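Local structure of lipase, class 3 (Penicillium roqueforti FM164, 6L7N) at residues Gly191-Phe196 against Val214-Glu219. The protein probably hydrolyses the ester bonds of triacylglycerols, as a fungal class 3 lipase with the alpha/beta-hydrolase fold. Residues are numbered along the deposited sequence; the frame is centred on the assembly and turned at random.
Sequences GNNYRF and VHISPE
Arg195 lies flat on the imidazole of His215, the two planes only 4° apart and the group centres separated by 3.6 Å, a parallel stack in which Arg195 NH2 sits over the ring centre. The same guanidinium grips one backbone oxygen side-on: Arg195 NE donates to Ile216 O at 2.8 Å, on a lone pair in the carbonyl plane, and Arg195 NH1 reaches Ile216 O at 3.0 Å, less straight at 137° about its hydrogen. Both bonds run close to the guanidinium plane, which fixes its rotation. The bend at chi3 (63°), after an anti start, turns the group onto the ring. On the face opposite His215 lies the Glu219 backbone, with Glu219 CB 3.3 Å from Arg195 NH1.

Two residues earlier on the strand, Asn193 ND2 packs on Ile216 CG2 at 3.8 Å, while Asn193 OD1 accepts from Arg161 and Asn193 ND2 donates to Ile187 O. One water bridges Asn193 O, Arg195 N and Pro218 O, between the strand and the loop with its cis-proline; Arg195 has a direct backbone hydrogen bond with Tyr220. His215 NE2 bonds Pro204 O, which orients the ring, and Glu219 OE2 is held by Thr197 and Asn247.

Arg195 thus ties the loop entering strand 219-222 to its parallel neighbour in the central sheet. Glu219 OE1 is 4.4 Å from Arg195 NH1, beyond salt-bridge range, but a water bonded to Glu219 OE1 bonds weakly to Arg195 NH1; the carbonyl and the nearby carboxylate probably stabilise the buried cation.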
loop_
_atom_site.group_PDB
_atom_site.type_symbol
_atom_site.label_atom_id
_atom_site.label_comp_id
_atom_site.label_asym_id
_atom_site.label_seq_id
_atom_site.Cartn_x
_atom_site.Cartn_y
_atom_site.Cartn_z
ATOM N N GLY A 191 -12.245 7.434 -5.294
ATOM C CA GLY A 191 -12.686 7.165 -3.938
ATOM C C GLY A 191 -12.117 5.872 -3.376
ATOM O O GLY A 191 -11.320 5.167 -4.004
ATOM N N ASN A 192 -12.532 5.580 -2.138
ATOM C CA ASN A 192 -12.106 4.373 -1.416
ATOM C C ASN A 192 -10.583 4.298 -1.265
ATOM O O ASN A 192 -9.993 3.217 -1.343
ATOM C CB ASN A 192 -12.639 3.111 -2.098
ATOM C CG ASN A 192 -14.156 2.982 -1.992
ATOM O OD1 ASN A 192 -14.733 3.139 -0.917
ATOM N ND2 ASN A 192 -14.799 2.706 -3.110
ATOM N N ASN A 193 -9.938 5.442 -1.031
ATOM C CA ASN A 193 -8.482 5.510 -0.912
ATOM C C ASN A 193 -8.080 5.848 0.517
ATOM O O ASN A 193 -8.468 6.895 1.043
ATOM C CB ASN A 193 -7.897 6.558 -1.858
ATOM C CG ASN A 193 -8.174 6.250 -3.300
ATOM O OD1 ASN A 193 -7.851 5.155 -3.792
ATOM N ND2 ASN A 193 -8.783 7.205 -3.998
ATOM N N TYR A 194 -7.263 4.997 1.115
ATOM C CA TYR A 194 -6.786 5.187 2.483
ATOM C C TYR A 194 -5.264 5.179 2.454
ATOM O O TYR A 194 -4.642 4.116 2.402
ATOM C CB TYR A 194 -7.354 4.115 3.393
ATOM C CG TYR A 194 -8.849 4.185 3.381
ATOM C CD1 TYR A 194 -9.507 5.105 4.178
ATOM C CD2 TYR A 194 -9.600 3.373 2.546
ATOM C CE1 TYR A 194 -10.864 5.202 4.170
ATOM C CE2 TYR A 194 -10.979 3.470 2.526
ATOM C CZ TYR A 194 -11.593 4.392 3.346
ATOM O OH TYR A 194 -12.952 4.499 3.371
ATOM N N ARG A 195 -4.672 6.373 2.439
ATOM C CA ARG A 195 -3.229 6.527 2.324
ATOM C C ARG A 195 -2.692 7.097 3.621
ATOM O O ARG A 195 -3.239 8.073 4.141
ATOM C CB ARG A 195 -2.866 7.441 1.154
ATOM C CG ARG A 195 -1.364 7.589 0.968
ATOM C CD ARG A 195 -0.996 8.488 -0.189
ATOM N NE ARG A 195 -1.439 9.872 -0.023
ATOM C CZ ARG A 195 -0.806 10.797 0.695
ATOM N NH1 ARG A 195 -1.313 12.028 0.756
ATOM N NH2 ARG A 195 0.308 10.492 1.364
ATOM N N PHE A 196 -1.607 6.514 4.119
ATOM C CA PHE A 196 -1.099 6.837 5.440
ATOM C C PHE A 196 0.320 7.360 5.361
ATOM O O PHE A 196 1.121 6.914 4.532
ATOM C CB PHE A 196 -1.150 5.611 6.351
ATOM C CG PHE A 196 -2.539 5.093 6.568
ATOM C CD1 PHE A 196 -3.131 4.254 5.637
ATOM C CD2 PHE A 196 -3.260 5.461 7.691
ATOM C CE1 PHE A 196 -4.429 3.773 5.835
ATOM C CE2 PHE A 196 -4.543 4.995 7.884
ATOM C CZ PHE A 196 -5.123 4.141 6.947
ATOM N N VAL A 214 2.417 14.079 -7.377
ATOM C CA VAL A 214 1.418 14.480 -6.397
ATOM C C VAL A 214 0.813 13.222 -5.794
ATOM O O VAL A 214 0.680 12.200 -6.471
ATOM C CB VAL A 214 0.343 15.384 -7.030
ATOM C CG1 VAL A 214 -0.837 15.611 -6.096
ATOM C CG2 VAL A 214 0.963 16.726 -7.333
ATOM N N HIS A 215 0.478 13.300 -4.505
ATOM C CA HIS A 215 -0.150 12.201 -3.780
ATOM C C HIS A 215 -1.652 12.135 -4.019
ATOM O O HIS A 215 -2.320 13.145 -4.265
ATOM C CB HIS A 215 0.041 12.352 -2.275
ATOM C CG HIS A 215 1.235 11.646 -1.738
ATOM N ND1 HIS A 215 1.444 10.294 -1.917
ATOM C CD2 HIS A 215 2.273 12.096 -0.992
ATOM C CE1 HIS A 215 2.570 9.946 -1.317
ATOM N NE2 HIS A 215 3.088 11.019 -0.741
ATOM N N ILE A 216 -2.186 10.921 -3.853
ATOM C CA ILE A 216 -3.622 10.744 -3.677
ATOM C C ILE A 216 -4.052 11.426 -2.386
ATOM O O ILE A 216 -3.351 11.365 -1.365
ATOM C CB ILE A 216 -3.987 9.249 -3.628
ATOM C CG1 ILE A 216 -3.347 8.474 -4.781
ATOM C CG2 ILE A 216 -5.508 9.040 -3.628
ATOM C CD1 ILE A 216 -3.317 9.204 -6.069
ATOM N N SER A 217 -5.226 12.048 -2.413
ATOM C CA SER A 217 -5.829 12.649 -1.238
ATOM C C SER A 217 -7.058 11.858 -0.789
ATOM O O SER A 217 -7.712 11.211 -1.611
ATOM C CB SER A 217 -6.237 14.096 -1.530
ATOM O OG SER A 217 -5.070 14.890 -1.700
ATOM N N PRO A 218 -7.398 11.886 0.514
ATOM C CA PRO A 218 -6.646 12.598 1.563
ATOM C C PRO A 218 -5.432 11.828 2.086
ATOM O O PRO A 218 -5.113 10.738 1.599
ATOM C CB PRO A 218 -7.681 12.770 2.673
ATOM C CG PRO A 218 -8.562 11.507 2.531
ATOM C CD PRO A 218 -8.621 11.240 1.039
ATOM N N GLU A 219 -4.766 12.424 3.071
ATOM C CA GLU A 219 -3.637 11.841 3.781
ATOM C C GLU A 219 -4.049 11.579 5.226
ATOM O O GLU A 219 -4.563 12.478 5.895
ATOM C CB GLU A 219 -2.421 12.784 3.732
ATOM C CG GLU A 219 -1.291 12.455 4.719
ATOM C CD GLU A 219 -0.251 13.550 4.823
ATOM O OE1 GLU A 219 -0.438 14.609 4.196
ATOM O OE2 GLU A 219 0.755 13.359 5.545
HETATM O O HOH W 1 -9.695 9.742 -2.367
HETATM O O HOH W 2 -6.579 8.497 2.235
HETATM O O HOH W 3 -1.375 15.207 1.768
#